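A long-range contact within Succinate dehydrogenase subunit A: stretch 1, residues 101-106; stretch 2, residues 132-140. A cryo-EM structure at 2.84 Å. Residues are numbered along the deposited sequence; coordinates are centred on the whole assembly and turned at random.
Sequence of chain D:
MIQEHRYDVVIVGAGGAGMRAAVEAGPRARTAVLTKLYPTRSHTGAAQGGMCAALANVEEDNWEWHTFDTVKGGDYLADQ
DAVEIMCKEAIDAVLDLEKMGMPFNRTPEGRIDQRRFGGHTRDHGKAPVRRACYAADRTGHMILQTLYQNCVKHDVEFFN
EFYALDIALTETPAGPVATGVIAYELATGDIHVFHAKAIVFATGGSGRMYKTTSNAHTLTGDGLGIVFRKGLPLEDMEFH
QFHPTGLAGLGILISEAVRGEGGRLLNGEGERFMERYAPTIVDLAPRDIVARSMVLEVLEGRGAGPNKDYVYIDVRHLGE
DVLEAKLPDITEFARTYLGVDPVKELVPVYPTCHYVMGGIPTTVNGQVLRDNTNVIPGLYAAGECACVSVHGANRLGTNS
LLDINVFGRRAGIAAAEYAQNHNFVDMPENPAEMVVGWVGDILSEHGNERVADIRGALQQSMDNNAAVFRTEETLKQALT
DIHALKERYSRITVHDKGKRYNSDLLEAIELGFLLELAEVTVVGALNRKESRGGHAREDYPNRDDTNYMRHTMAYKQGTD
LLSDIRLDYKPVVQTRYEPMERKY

Stretch 1 101-106: GMPFNR
Stretch 2 (132-140) ACYAADRTG

The carbonyl O of Tyr 134 is the hub of this contact, and three different groups of stretch 1 converge on it. The backbone N of Asn 105 donates a hydrogen bond to Tyr 134 O at 3.1 Å, with a nearly straight N-H...O angle of 169°. Phe 104 CA lies 3.5 Å from Tyr 134 O, a CA-H...O contact with an angle of 126° at the hydrogen. The edge of the Phe 104 ring also meets this oxygen, near the ring plane, with Phe 104 CD1 3.3 Å from Tyr 134 O. The edge carries C-H groups, so it suits a carbonyl oxygen.

Stretch 1 has no regular helix or strand. Gly 101 follows a helix, with phi/psi 125/21, in a Schellman motif. A side chain there would jam against the preceding carbonyl, so these angles call for glycine. Met 102 (-91/136), Phe 104 (-70/160), Asn 105 (-78/137) and Arg 106 (-102/152) are extended. Pro 103, at -80/78, makes a tight turn between Met 102 and Phe 104, closed by a hydrogen bond from Phe 104 N to Met 102 O at 2.9 Å. The Pro 103 ring is C-gamma endo.

In stretch 2, Cys 133 (-72/166) and Tyr 134 (-165/168) are extended. Ala 135 turns to -115/-39, and Ala 136 is extended again at -171/-159. Asp 137 is at -65/4 and Arg 138 at -135/87. Gly 140, at -63/-34, is in a helix that continues later in the chain.

The register pairs Phe 104 with Ala 135, their CA atoms 4.1 Å apart. Ala 135 CB is 3.3 Å from Pro 103 O and 3.6 Å from Met 102 CE. Met 102 points toward stretch 2 and is t at chi1, chi2 and chi3. This extended chain carries Met 102 CE to Ala 135 and to within 4.1 Å of Thr 139 CG2. Thr 139 has chi1 m.

Phe 104 points sideways, with chi1 m and chi2 -83°. Phe 104 CE1 packs against Cys 133 CB at 3.9 Å. Cys 133 points toward stretch 1, with chi1 m.

Tyr 134 points away at CA-to-CB, but chi1 p and chi2 -67° bring its ring back. Asn 105 CB sits over one ring face, 4.2 Å from the Tyr 134 ring centroid and 23° off the normal, a CH-pi contact. Asn 105 points toward stretch 2, with chi1 m. Tyr 134 OH is hydrogen-bonded elsewhere in the structure.

The contact buries 345 Å², both sides summed. Arg 106 points away and takes no part.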

# COMPACT_ATOMS: atom_id res chain seq x y z
N GLY D 101 0.56 23.28 2.31
CA GLY D 101 1.86 23.24 1.67
C GLY D 101 2.29 24.57 1.11
O GLY D 101 3.17 24.61 0.25
N MET D 102 1.71 25.66 1.59
CA MET D 102 2.13 26.76 0.74
C MET D 102 3.39 27.42 1.29
O MET D 102 3.49 27.66 2.49
CB MET D 102 1.03 27.80 0.62
CG MET D 102 1.37 28.89 -0.36
SD MET D 102 0.25 30.26 -0.35
CE MET D 102 1.36 31.54 -0.86
N PRO D 103 4.36 27.72 0.45
CA PRO D 103 5.62 28.31 0.92
C PRO D 103 5.58 29.81 1.19
O PRO D 103 6.05 30.63 0.42
CB PRO D 103 6.58 27.98 -0.22
CG PRO D 103 5.74 27.96 -1.39
CD PRO D 103 4.46 27.34 -0.97
N PHE D 104 5.01 30.18 2.33
CA PHE D 104 5.06 31.57 2.74
C PHE D 104 6.48 31.95 3.13
O PHE D 104 7.31 31.10 3.43
CB PHE D 104 4.12 31.83 3.91
CG PHE D 104 2.67 31.78 3.56
CD1 PHE D 104 2.05 32.88 3.02
CD2 PHE D 104 1.93 30.65 3.78
CE1 PHE D 104 0.72 32.84 2.70
CE2 PHE D 104 0.60 30.61 3.47
CZ PHE D 104 -0.00 31.71 2.93
N ASN D 105 6.75 33.25 3.13
CA ASN D 105 8.01 33.74 3.65
C ASN D 105 7.96 33.76 5.17
O ASN D 105 6.97 34.17 5.76
CB ASN D 105 8.31 35.15 3.14
CG ASN D 105 8.92 35.14 1.77
OD1 ASN D 105 8.47 35.85 0.88
ND2 ASN D 105 9.94 34.34 1.59
N ARG D 106 9.05 33.32 5.79
CA ARG D 106 9.10 33.15 7.23
C ARG D 106 9.84 34.30 7.90
O ARG D 106 10.71 34.93 7.30
CB ARG D 106 9.77 31.83 7.58
CG ARG D 106 9.08 30.64 7.00
CD ARG D 106 7.62 30.66 7.31
NE ARG D 106 6.94 29.53 6.69
CZ ARG D 106 6.19 28.66 7.35
NH1 ARG D 106 6.00 28.80 8.65
NH2 ARG D 106 5.62 27.66 6.71
N ALA D 132 -0.33 42.01 5.26
CA ALA D 132 -0.34 41.15 4.08
C ALA D 132 0.71 40.05 4.19
O ALA D 132 1.90 40.33 4.29
CB ALA D 132 -0.09 41.99 2.83
N CYS D 133 0.25 38.80 4.19
CA CYS D 133 1.14 37.67 4.00
C CYS D 133 1.60 37.63 2.55
O CYS D 133 1.03 38.28 1.67
CB CYS D 133 0.44 36.37 4.35
SG CYS D 133 -0.15 36.28 6.03
N TYR D 134 2.64 36.85 2.29
CA TYR D 134 3.15 36.73 0.93
C TYR D 134 4.06 35.52 0.88
O TYR D 134 4.43 34.94 1.91
CB TYR D 134 3.88 37.99 0.48
CG TYR D 134 5.11 38.35 1.28
CD1 TYR D 134 5.02 38.73 2.61
CD2 TYR D 134 6.36 38.32 0.70
CE1 TYR D 134 6.14 39.05 3.33
CE2 TYR D 134 7.49 38.65 1.42
CZ TYR D 134 7.37 39.01 2.73
OH TYR D 134 8.49 39.33 3.45
N ALA D 135 4.41 35.12 -0.34
CA ALA D 135 5.33 34.03 -0.58
C ALA D 135 6.60 34.48 -1.26
O ALA D 135 7.68 33.98 -0.95
CB ALA D 135 4.66 32.95 -1.44
N ALA D 136 6.49 35.40 -2.20
CA ALA D 136 7.61 35.94 -2.94
C ALA D 136 7.08 37.11 -3.73
O ALA D 136 6.05 37.69 -3.37
CB ALA D 136 8.25 34.90 -3.85
N ASP D 137 7.78 37.50 -4.78
CA ASP D 137 7.14 38.32 -5.80
C ASP D 137 6.03 37.55 -6.53
O ASP D 137 5.46 38.07 -7.49
CB ASP D 137 8.18 38.81 -6.81
CG ASP D 137 7.74 40.06 -7.53
OD1 ASP D 137 7.16 40.94 -6.86
OD2 ASP D 137 7.96 40.15 -8.75
N ARG D 138 5.73 36.32 -6.11
CA ARG D 138 4.75 35.47 -6.77
C ARG D 138 3.84 34.82 -5.73
O ARG D 138 4.05 33.69 -5.29
CB ARG D 138 5.45 34.42 -7.62
CG ARG D 138 6.45 33.62 -6.83
CD ARG D 138 7.42 32.85 -7.67
NE ARG D 138 8.47 32.32 -6.81
CZ ARG D 138 9.55 32.99 -6.45
NH1 ARG D 138 9.75 34.22 -6.90
NH2 ARG D 138 10.44 32.42 -5.66
N THR D 139 2.77 35.50 -5.35
CA THR D 139 1.89 34.89 -4.36
C THR D 139 0.76 34.10 -5.00
O THR D 139 0.46 32.98 -4.55
CB THR D 139 1.31 35.96 -3.45
OG1 THR D 139 2.34 36.88 -3.08
CG2 THR D 139 0.74 35.32 -2.21
N GLY D 140 0.11 34.66 -6.01
CA GLY D 140 -0.97 33.95 -6.66
C GLY D 140 -0.50 32.67 -7.32
O GLY D 140 -1.22 31.68 -7.34